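Local structure of putative type 11 methyltransferase (Sulfolobus solfataricus, 3I9F) at residues I71-V76 and V98-K103. The protein probably acts as an S-adenosylmethionine-dependent methyltransferase and binds zinc ions. Numbering follows the deposited sequence.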
loop_
_atom_site.group_PDB
_atom_site.type_symbol
_atom_site.label_atom_id
_atom_site.label_comp_id
_atom_site.label_asym_id
_atom_site.label_seq_id
_atom_site.Cartn_x
_atom_site.Cartn_y
_atom_site.Cartn_z
ATOM N N ILE B 71 -1.597 2.317 -5.492
ATOM C CA ILE B 71 -2.195 1.219 -6.189
ATOM C C ILE B 71 -1.782 1.320 -7.651
ATOM O O ILE B 71 -1.929 2.383 -8.275
ATOM C CB ILE B 71 -3.715 1.222 -6.145
ATOM C CG1 ILE B 71 -4.246 1.193 -4.704
ATOM C CG2 ILE B 71 -4.224 0.033 -6.908
ATOM C CD1 ILE B 71 -5.795 1.203 -4.575
ATOM N N PRO B 72 -1.244 0.218 -8.190
ATOM C CA PRO B 72 -0.659 0.254 -9.518
ATOM C C PRO B 72 -1.661 0.495 -10.643
ATOM O O PRO B 72 -2.855 0.181 -10.513
ATOM C CB PRO B 72 0.013 -1.114 -9.660
ATOM C CG PRO B 72 -0.293 -1.885 -8.361
ATOM C CD PRO B 72 -0.809 -0.946 -7.379
ATOM N N ASP B 73 -1.163 1.024 -11.751
ATOM C CA ASP B 73 -1.993 1.257 -12.905
ATOM C C ASP B 73 -2.615 -0.044 -13.357
ATOM O O ASP B 73 -1.956 -1.078 -13.290
ATOM C CB ASP B 73 -1.166 1.815 -14.063
ATOM C CG ASP B 73 -0.603 3.224 -13.793
ATOM O OD1 ASP B 73 -0.995 3.937 -12.807
ATOM O OD2 ASP B 73 0.261 3.609 -14.620
ATOM N N ASN B 74 -3.883 0.012 -13.785
ATOM C CA ASN B 74 -4.492 -1.056 -14.567
ATOM C C ASN B 74 -4.320 -2.379 -13.864
ATOM O O ASN B 74 -3.898 -3.331 -14.486
ATOM C CB ASN B 74 -3.826 -1.113 -15.965
ATOM C CG ASN B 74 -4.381 -2.231 -16.870
ATOM O OD1 ASN B 74 -3.625 -3.072 -17.348
ATOM N ND2 ASN B 74 -5.671 -2.222 -17.131
ATOM N N SER B 75 -4.590 -2.411 -12.558
ATOM C CA SER B 75 -4.369 -3.580 -11.739
ATOM C C SER B 75 -5.615 -4.072 -10.994
ATOM O O SER B 75 -5.505 -5.056 -10.237
ATOM C CB SER B 75 -3.250 -3.278 -10.723
ATOM O OG SER B 75 -3.731 -2.943 -9.408
ATOM N N VAL B 76 -6.783 -3.435 -11.193
ATOM C CA VAL B 76 -7.922 -3.645 -10.301
ATOM C C VAL B 76 -9.178 -4.147 -11.025
ATOM O O VAL B 76 -9.549 -3.645 -12.101
ATOM C CB VAL B 76 -8.265 -2.334 -9.460
ATOM C CG1 VAL B 76 -9.610 -2.469 -8.700
ATOM C CG2 VAL B 76 -7.153 -2.023 -8.492
ATOM N N VAL B 98 -9.836 6.189 -10.250
ATOM C CA VAL B 98 -10.651 5.064 -10.613
ATOM C C VAL B 98 -10.275 4.637 -12.044
ATOM O O VAL B 98 -10.000 3.483 -12.283
ATOM C CB VAL B 98 -12.180 5.403 -10.545
ATOM C CG1 VAL B 98 -12.953 4.460 -11.466
ATOM C CG2 VAL B 98 -12.710 5.376 -9.067
ATOM N N LYS B 99 -10.198 5.571 -12.982
ATOM C CA LYS B 99 -9.884 5.184 -14.343
ATOM C C LYS B 99 -8.495 4.655 -14.487
ATOM O O LYS B 99 -8.262 3.809 -15.337
ATOM C CB LYS B 99 -10.135 6.307 -15.349
ATOM C CG LYS B 99 -11.601 6.619 -15.472
ATOM C CD LYS B 99 -11.933 7.661 -16.533
ATOM C CE LYS B 99 -11.248 9.007 -16.357
ATOM N NZ LYS B 99 -11.966 10.162 -17.045
ATOM N N ARG B 100 -7.547 5.128 -13.684
ATOM C CA ARG B 100 -6.156 4.703 -13.870
ATOM C C ARG B 100 -5.933 3.291 -13.304
ATOM O O ARG B 100 -5.207 2.513 -13.919
ATOM C CB ARG B 100 -5.191 5.718 -13.271
ATOM C CG ARG B 100 -3.767 5.276 -13.001
ATOM C CD ARG B 100 -2.954 6.312 -12.126
ATOM N NE ARG B 100 -3.233 6.232 -10.691
ATOM C CZ ARG B 100 -2.873 5.229 -9.894
ATOM N NH1 ARG B 100 -2.185 4.199 -10.360
ATOM N NH2 ARG B 100 -3.176 5.248 -8.596
ATOM N N ILE B 101 -6.553 2.967 -12.168
ATOM C CA ILE B 101 -6.250 1.725 -11.485
ATOM C C ILE B 101 -7.097 0.587 -12.001
ATOM O O ILE B 101 -6.668 -0.525 -11.972
ATOM C CB ILE B 101 -6.364 1.811 -9.935
ATOM C CG1 ILE B 101 -7.779 2.160 -9.490
ATOM C CG2 ILE B 101 -5.353 2.808 -9.366
ATOM C CD1 ILE B 101 -7.983 2.137 -7.961
ATOM N N LEU B 102 -8.301 0.862 -12.481
ATOM C CA LEU B 102 -9.200 -0.187 -12.976
ATOM C C LEU B 102 -8.689 -0.827 -14.300
ATOM O O LEU B 102 -8.150 -0.136 -15.171
ATOM C CB LEU B 102 -10.599 0.395 -13.195
ATOM C CG LEU B 102 -11.757 -0.587 -13.334
ATOM C CD1 LEU B 102 -12.048 -1.325 -12.009
ATOM C CD2 LEU B 102 -12.994 0.135 -13.870
ATOM N N LYS B 103 -8.850 -2.145 -14.440
ATOM C CA LYS B 103 -8.514 -2.822 -15.723
ATOM C C LYS B 103 -9.502 -2.428 -16.823
ATOM O O LYS B 103 -10.555 -1.839 -16.569
ATOM C CB LYS B 103 -8.522 -4.341 -15.588
ATOM C CG LYS B 103 -7.499 -4.989 -14.658
ATOM C CD LYS B 103 -7.632 -6.510 -14.827
ATOM C CE LYS B 103 -6.699 -7.354 -13.958
ATOM N NZ LYS B 103 -5.234 -7.224 -14.385
#
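The carbonyl oxygen of I71 is gripped end-on by the guanidinium of R100, whose NH1 lies 2.8 Å and NH2 3.1 Å from I71 O, both with the acceptor in the guanidinium plane. NH1 is shared: at 2.7 Å from D73 OD1 it also forms a salt bridge, although the carboxylate plane is turned 57° from that of the guanidinium. A bend at chi3 (80°) turns the R100 chain past D73 OD1, which its CG and CD touch, and brings NH1 to both acceptors. E97, one turn earlier on the helix, forms a second salt bridge with NH2.

I101 CG2 packs against one face of the guanidinium, offset toward its rim, and also meets I71 CG2 at 3.9 Å. The last carbonyls of helix 91-101 are taken up by the loop: N74 N bonds to R100 O (2.8 Å), and S75 N reaches I101 O at 2.9 Å, where V76 N adds a weak bond to the same oxygen. V76 and L102 then pair as a single parallel bridge, in which K103 N bonds to V76 O (2.9 Å). L102 CD1 also touches V76 O, while the ND2 end of N74 rests against K103 CA, close to D104, which binds a zinc ion together with histidines of the C-terminal tag.

The contact joins the turn leading into strand 76-82 to the C-terminal end of helix 91-101 in the Rossmann-like methyltransferase fold. With its guanidinium bonded to two carboxylates, of D73 and E97, and to a backbone carbonyl, R100 probably keeps its positive charge well balanced, and the loop's N-H groups satisfy carbonyls that the ending helix cannot.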